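Side-chain contacts in peroxiredoxin 6 (Arenicola marina, PDB 2V2G), which probably reduces hydrogen peroxide and organic hydroperoxides to water and alcohols as a thiol-specific peroxidase of the peroxiredoxin family: residues E7-F12 / A129-G134; F35-D40 / T47-V52. The protein carries 1 engineered substitution. All blocks are in the same frame, centred on the assembly; numbering follows the deposited sequence.

Contact 1 (E7-F12 / A129-G134); sequences EVFPNF and AVFIIG
Phe131 and Ile133 meet Phe9 through side chains turned alike: in both, the gamma carbon that makes the contact (CG of Phe131, CG1 of Ile133) lies anti to the carbonyl carbon, chi1 near -58°. Two residues apart on strand 124-133, they project from the same side of the strand toward the loop. Ile133 covers one face of the Phe9 ring, its CD1 4.1 Å from the ring centroid and 4° off the normal, a CH-pi contact; its CG1 lies 3.8 Å from Phe9 CD1. On the opposite face rests Pro10 CD, offset toward the rim. The far end of the ring reaches Phe131, with Phe9 CE1 3.8 Å from Phe131 CG. The two ring planes make 59°, an oblique pair, with centroids 5.4 Å apart. Leu34 of the adjacent strand 31-36 and Phe23 also touch Phe9. A serine in place of Phe9 would probably leave Ile133 CD1 without its aromatic face and open a gap beside Phe131. All three touching residues are buried and every contact between them is carbon to carbon, consistent with dispersion and exclusion of water holding this side of the loop, beside the backbone hydrogen bonds of Glu7 with Leu139 and Phe9 with Lys137.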
loop_
_atom_site.group_PDB
_atom_site.type_symbol
_atom_site.label_atom_id
_atom_site.label_comp_id
_atom_site.label_asym_id
_atom_site.label_seq_id
_atom_site.Cartn_x
_atom_site.Cartn_y
_atom_site.Cartn_z
ATOM N N GLU A 7 15.426 5.020 -0.801
ATOM C CA GLU A 7 16.554 4.724 0.105
ATOM C C GLU A 7 17.110 3.350 -0.226
ATOM O O GLU A 7 16.340 2.438 -0.582
ATOM C CB GLU A 7 16.099 4.680 1.560
ATOM C CG GLU A 7 15.878 5.976 2.240
ATOM C CD GLU A 7 15.641 5.743 3.792
ATOM O OE1 GLU A 7 16.436 4.952 4.421
ATOM O OE2 GLU A 7 14.747 6.402 4.327
ATOM N N VAL A 8 18.432 3.193 -0.057
ATOM C CA VAL A 8 19.036 1.849 -0.099
ATOM C C VAL A 8 18.538 1.015 1.090
ATOM O O VAL A 8 18.610 1.447 2.265
ATOM C CB VAL A 8 20.576 1.914 -0.171
ATOM C CG1 VAL A 8 21.168 0.486 -0.125
ATOM C CG2 VAL A 8 20.950 2.614 -1.488
ATOM N N PHE A 9 17.952 -0.145 0.776
ATOM C CA PHE A 9 17.434 -1.013 1.801
ATOM C C PHE A 9 18.578 -1.477 2.697
ATOM O O PHE A 9 19.680 -1.740 2.226
ATOM C CB PHE A 9 16.683 -2.198 1.185
ATOM C CG PHE A 9 15.496 -2.625 2.036
ATOM C CD1 PHE A 9 14.312 -1.931 1.979
ATOM C CD2 PHE A 9 15.605 -3.728 2.877
ATOM C CE1 PHE A 9 13.248 -2.279 2.793
ATOM C CE2 PHE A 9 14.522 -4.114 3.675
ATOM C CZ PHE A 9 13.368 -3.403 3.629
ATOM N N PRO A 10 18.388 -1.528 4.008
ATOM C CA PRO A 10 19.490 -2.030 4.863
ATOM C C PRO A 10 20.025 -3.417 4.448
ATOM O O PRO A 10 19.257 -4.363 4.138
ATOM C CB PRO A 10 18.881 -2.041 6.289
ATOM C CG PRO A 10 17.468 -1.780 6.101
ATOM C CD PRO A 10 17.192 -1.147 4.787
ATOM N N ASN A 11 21.366 -3.510 4.461
ATOM C CA ASN A 11 22.073 -4.758 4.145
ATOM C C ASN A 11 22.223 -5.562 5.437
ATOM O O ASN A 11 23.310 -5.783 6.016
ATOM C CB ASN A 11 23.409 -4.476 3.497
ATOM C CG ASN A 11 24.016 -5.705 2.899
ATOM O OD1 ASN A 11 23.370 -6.764 2.785
ATOM N ND2 ASN A 11 25.254 -5.569 2.490
ATOM N N PHE A 12 21.055 -6.002 5.892
ATOM C CA PHE A 12 20.955 -6.621 7.200
ATOM C C PHE A 12 21.425 -8.071 7.200
ATOM O O PHE A 12 21.392 -8.738 6.140
ATOM C CB PHE A 12 19.534 -6.483 7.784
ATOM C CG PHE A 12 18.463 -7.178 7.005
ATOM C CD1 PHE A 12 18.241 -8.529 7.155
ATOM C CD2 PHE A 12 17.662 -6.478 6.105
ATOM C CE1 PHE A 12 17.237 -9.188 6.461
ATOM C CE2 PHE A 12 16.655 -7.139 5.381
ATOM C CZ PHE A 12 16.440 -8.495 5.555
ATOM N N ALA A 129 3.582 -5.616 6.590
ATOM C CA ALA A 129 4.290 -4.670 5.723
ATOM C C ALA A 129 4.708 -5.356 4.420
ATOM O O ALA A 129 4.958 -6.541 4.419
ATOM C CB ALA A 129 5.539 -4.083 6.478
ATOM N N VAL A 130 4.860 -4.587 3.364
ATOM C CA VAL A 130 5.419 -5.097 2.106
ATOM C C VAL A 130 6.371 -4.055 1.579
ATOM O O VAL A 130 6.034 -2.844 1.460
ATOM C CB VAL A 130 4.400 -5.406 1.058
ATOM C CG1 VAL A 130 5.059 -5.988 -0.240
ATOM C CG2 VAL A 130 3.286 -6.318 1.581
ATOM N N PHE A 131 7.575 -4.494 1.263
ATOM C CA PHE A 131 8.574 -3.654 0.694
ATOM C C PHE A 131 8.991 -4.254 -0.662
ATOM O O PHE A 131 9.400 -5.386 -0.716
ATOM C CB PHE A 131 9.843 -3.523 1.583
ATOM C CG PHE A 131 9.563 -3.013 2.958
ATOM C CD1 PHE A 131 9.451 -1.647 3.200
ATOM C CD2 PHE A 131 9.316 -3.921 4.006
ATOM C CE1 PHE A 131 9.169 -1.171 4.479
ATOM C CE2 PHE A 131 9.037 -3.447 5.269
ATOM C CZ PHE A 131 8.883 -2.048 5.482
ATOM N N ILE A 132 8.847 -3.459 -1.708
ATOM C CA ILE A 132 9.297 -3.814 -3.074
ATOM C C ILE A 132 10.630 -3.135 -3.319
ATOM O O ILE A 132 10.753 -1.927 -3.296
ATOM C CB ILE A 132 8.309 -3.509 -4.205
ATOM C CG1 ILE A 132 6.938 -4.046 -3.805
ATOM C CG2 ILE A 132 8.860 -4.120 -5.470
ATOM C CD1 ILE A 132 5.774 -3.917 -4.849
ATOM N N ILE A 133 11.650 -3.959 -3.589
ATOM C CA ILE A 133 13.048 -3.492 -3.626
ATOM C C ILE A 133 13.580 -3.765 -5.039
ATOM O O ILE A 133 13.370 -4.877 -5.615
ATOM C CB ILE A 133 13.957 -4.225 -2.541
ATOM C CG1 ILE A 133 13.354 -3.950 -1.112
ATOM C CG2 ILE A 133 15.436 -3.755 -2.602
ATOM C CD1 ILE A 133 13.097 -5.197 -0.324
ATOM N N GLY A 134 14.183 -2.770 -5.642
ATOM C CA GLY A 134 14.731 -2.961 -6.990
ATOM C C GLY A 134 16.065 -3.666 -6.992
ATOM O O GLY A 134 16.703 -3.885 -5.941
#

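Contact 2 (F35-D40 / T47-V52); sequences FSHPRD and TELGRV
Leu49 reaches both Phe35 and His37 with its branched end. CD1 approaches the edge of the Phe35 ring near its plane, 3.7 Å from Phe35 CE2, and also lies 3.9 Å from His37 ND1. The other methyl, CD2, is 4.1 Å from His37 CE1; the two side chains cross at about a right angle, the leucine fork straddling ND1 and CE1. One helical turn on, Val52 comes obliquely to the CZ end of the Phe35 ring from the opposite direction, its CG2 4.0 Å from Phe35 CZ. The alternation of the extended chain turns the CB atoms of Phe35 and His37 to the helix, and a chi1 near +65°, with CG between the backbone N and the carbonyl carbon, then sets where each ring lies. The imidazole is also fixed at its far end: NE2 donates to Asp40 OD1 at 2.8 Å with an N-H...O angle of 169°, and the acceptor sits only 7° out of the ring plane. This nearly straight bond should limit rotation of the ring. Asp40 OD1 is in turn bonded to Ser70 OG, which helps position the carboxylate. Glu48 forms salt bridges with Arg128 and Arg151. His37's side chain comes within about 4 Å of that of Ser45, the engineered replacement at the predicted peroxidatic cysteine. Strand 31-36 leading through a loop into helix 43-54, with this position in the helix's first turn, is the peroxidatic active-site arrangement of the thioredoxin-like peroxiredoxin fold.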
loop_
_atom_site.group_PDB
_atom_site.type_symbol
_atom_site.label_atom_id
_atom_site.label_comp_id
_atom_site.label_asym_id
_atom_site.label_seq_id
_atom_site.Cartn_x
_atom_site.Cartn_y
_atom_site.Cartn_z
ATOM N N PHE A 35 8.123 -9.164 2.897
ATOM C CA PHE A 35 6.805 -8.928 3.506
ATOM C C PHE A 35 6.792 -9.518 4.877
ATOM O O PHE A 35 7.429 -10.560 5.113
ATOM C CB PHE A 35 5.691 -9.468 2.640
ATOM C CG PHE A 35 5.681 -10.932 2.417
ATOM C CD1 PHE A 35 6.558 -11.503 1.523
ATOM C CD2 PHE A 35 4.697 -11.713 3.024
ATOM C CE1 PHE A 35 6.560 -12.929 1.295
ATOM C CE2 PHE A 35 4.642 -13.084 2.771
ATOM C CZ PHE A 35 5.558 -13.676 1.903
ATOM N N SER A 36 6.169 -8.827 5.822
ATOM C CA SER A 36 6.122 -9.285 7.190
ATOM C C SER A 36 4.707 -9.713 7.585
ATOM O O SER A 36 3.705 -9.385 6.938
ATOM C CB SER A 36 6.605 -8.209 8.159
ATOM O OG SER A 36 5.706 -7.104 8.135
ATOM N N HIS A 37 4.646 -10.437 8.705
ATOM C CA HIS A 37 3.419 -10.759 9.371
ATOM C C HIS A 37 3.600 -10.811 10.890
ATOM O O HIS A 37 4.715 -10.959 11.389
ATOM C CB HIS A 37 2.845 -12.103 8.887
ATOM C CG HIS A 37 3.696 -13.279 9.267
ATOM N ND1 HIS A 37 4.810 -13.650 8.545
ATOM C CD2 HIS A 37 3.591 -14.169 10.284
ATOM C CE1 HIS A 37 5.384 -14.692 9.139
ATOM N NE2 HIS A 37 4.684 -15.010 10.214
ATOM N N PRO A 38 2.507 -10.603 11.648
ATOM C CA PRO A 38 2.669 -10.432 13.115
ATOM C C PRO A 38 3.172 -11.636 13.897
ATOM O O PRO A 38 4.084 -11.495 14.696
ATOM C CB PRO A 38 1.279 -9.952 13.574
ATOM C CG PRO A 38 0.631 -9.444 12.339
ATOM C CD PRO A 38 1.131 -10.267 11.207
ATOM N N ARG A 39 2.630 -12.826 13.617
ATOM C CA ARG A 39 2.911 -13.976 14.436
ATOM C C ARG A 39 2.637 -15.241 13.622
ATOM O O ARG A 39 1.658 -15.312 12.925
ATOM C CB ARG A 39 2.007 -13.972 15.709
ATOM C CG ARG A 39 2.551 -14.763 16.830
ATOM C CD ARG A 39 3.548 -13.924 17.496
ATOM N NE ARG A 39 4.313 -14.609 18.516
ATOM C CZ ARG A 39 3.920 -14.712 19.789
ATOM N NH1 ARG A 39 2.738 -14.225 20.191
ATOM N NH2 ARG A 39 4.706 -15.343 20.655
ATOM N N ASP A 40 3.510 -16.228 13.773
ATOM C CA ASP A 40 3.255 -17.584 13.263
ATOM C C ASP A 40 2.078 -18.177 13.977
ATOM O O ASP A 40 1.745 -17.757 15.091
ATOM C CB ASP A 40 4.481 -18.502 13.436
ATOM C CG ASP A 40 5.686 -18.030 12.660
ATOM O OD1 ASP A 40 5.631 -16.939 12.013
ATOM O OD2 ASP A 40 6.721 -18.756 12.765
ATOM N N THR A 47 -3.443 -17.602 5.864
ATOM C CA THR A 47 -4.035 -17.340 4.533
ATOM C C THR A 47 -3.119 -16.537 3.592
ATOM O O THR A 47 -3.107 -16.755 2.383
ATOM C CB THR A 47 -5.439 -16.637 4.620
ATOM O OG1 THR A 47 -5.310 -15.262 4.989
ATOM C CG2 THR A 47 -6.346 -17.394 5.619
ATOM N N GLU A 48 -2.378 -15.556 4.147
ATOM C CA GLU A 48 -1.497 -14.710 3.347
ATOM C C GLU A 48 -0.274 -15.441 2.798
ATOM O O GLU A 48 -0.029 -15.424 1.558
ATOM C CB GLU A 48 -1.047 -13.510 4.153
ATOM C CG GLU A 48 -2.143 -12.517 4.362
ATOM C CD GLU A 48 -1.577 -11.293 5.078
ATOM O OE1 GLU A 48 -0.824 -11.523 6.024
ATOM O OE2 GLU A 48 -1.820 -10.156 4.628
ATOM N N LEU A 49 0.459 -16.110 3.677
ATOM C CA LEU A 49 1.628 -16.890 3.203
ATOM C C LEU A 49 1.163 -18.018 2.291
ATOM O O LEU A 49 1.843 -18.366 1.334
ATOM C CB LEU A 49 2.512 -17.359 4.370
ATOM C CG LEU A 49 3.519 -16.303 4.832
ATOM C CD1 LEU A 49 2.916 -15.065 5.438
ATOM C CD2 LEU A 49 4.523 -16.934 5.818
ATOM N N GLY A 50 -0.016 -18.575 2.519
ATOM C CA GLY A 50 -0.530 -19.601 1.611
ATOM C C GLY A 50 -0.878 -19.068 0.243
ATOM O O GLY A 50 -0.644 -19.700 -0.794
ATOM N N ARG A 51 -1.453 -17.864 0.205
ATOM C CA ARG A 51 -1.672 -17.158 -1.037
ATOM C C ARG A 51 -0.388 -16.907 -1.813
ATOM O O ARG A 51 -0.380 -16.996 -3.045
ATOM C CB ARG A 51 -2.463 -15.867 -0.808
ATOM C CG ARG A 51 -2.835 -15.154 -2.065
ATOM C CD ARG A 51 -3.600 -16.020 -3.063
ATOM N NE ARG A 51 -4.127 -15.284 -4.220
ATOM C CZ ARG A 51 -4.396 -15.849 -5.376
ATOM N NH1 ARG A 51 -4.183 -17.131 -5.534
ATOM N NH2 ARG A 51 -4.855 -15.098 -6.372
ATOM N N VAL A 52 0.665 -16.486 -1.105
ATOM C CA VAL A 52 1.948 -16.269 -1.760
ATOM C C VAL A 52 2.479 -17.573 -2.397
ATOM O O VAL A 52 2.926 -17.538 -3.551
ATOM C CB VAL A 52 2.954 -15.584 -0.821
ATOM C CG1 VAL A 52 4.296 -15.403 -1.530
ATOM C CG2 VAL A 52 2.404 -14.205 -0.418
#

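In the fold
Contacts 1 and 2 have centres 18 Å apart and draw on the same mixed sheet, where strands 124-133 and 31-36 are antiparallel neighbours. They meet directly there: Ala129 O lies 2.9 Å from Ser36 N, a probable hydrogen bond, and Val130 packs on Phe35. Along the chain contact 2 is nested between the halves of contact 1, in the order 7-12, 35-40, 47-52, 129-134, all within the AhpC/TSA (thioredoxin-like) part of the chain. Contact 1 joins the N-terminal loop to strand 124-133, away from the active site and the benzoic acid pocket, whereas contact 2 joins strand 31-36 to helix 43-54 beside the active site. The shared sheet thus connects the packing of the N-terminal loop with the scaffold of the peroxidatic site.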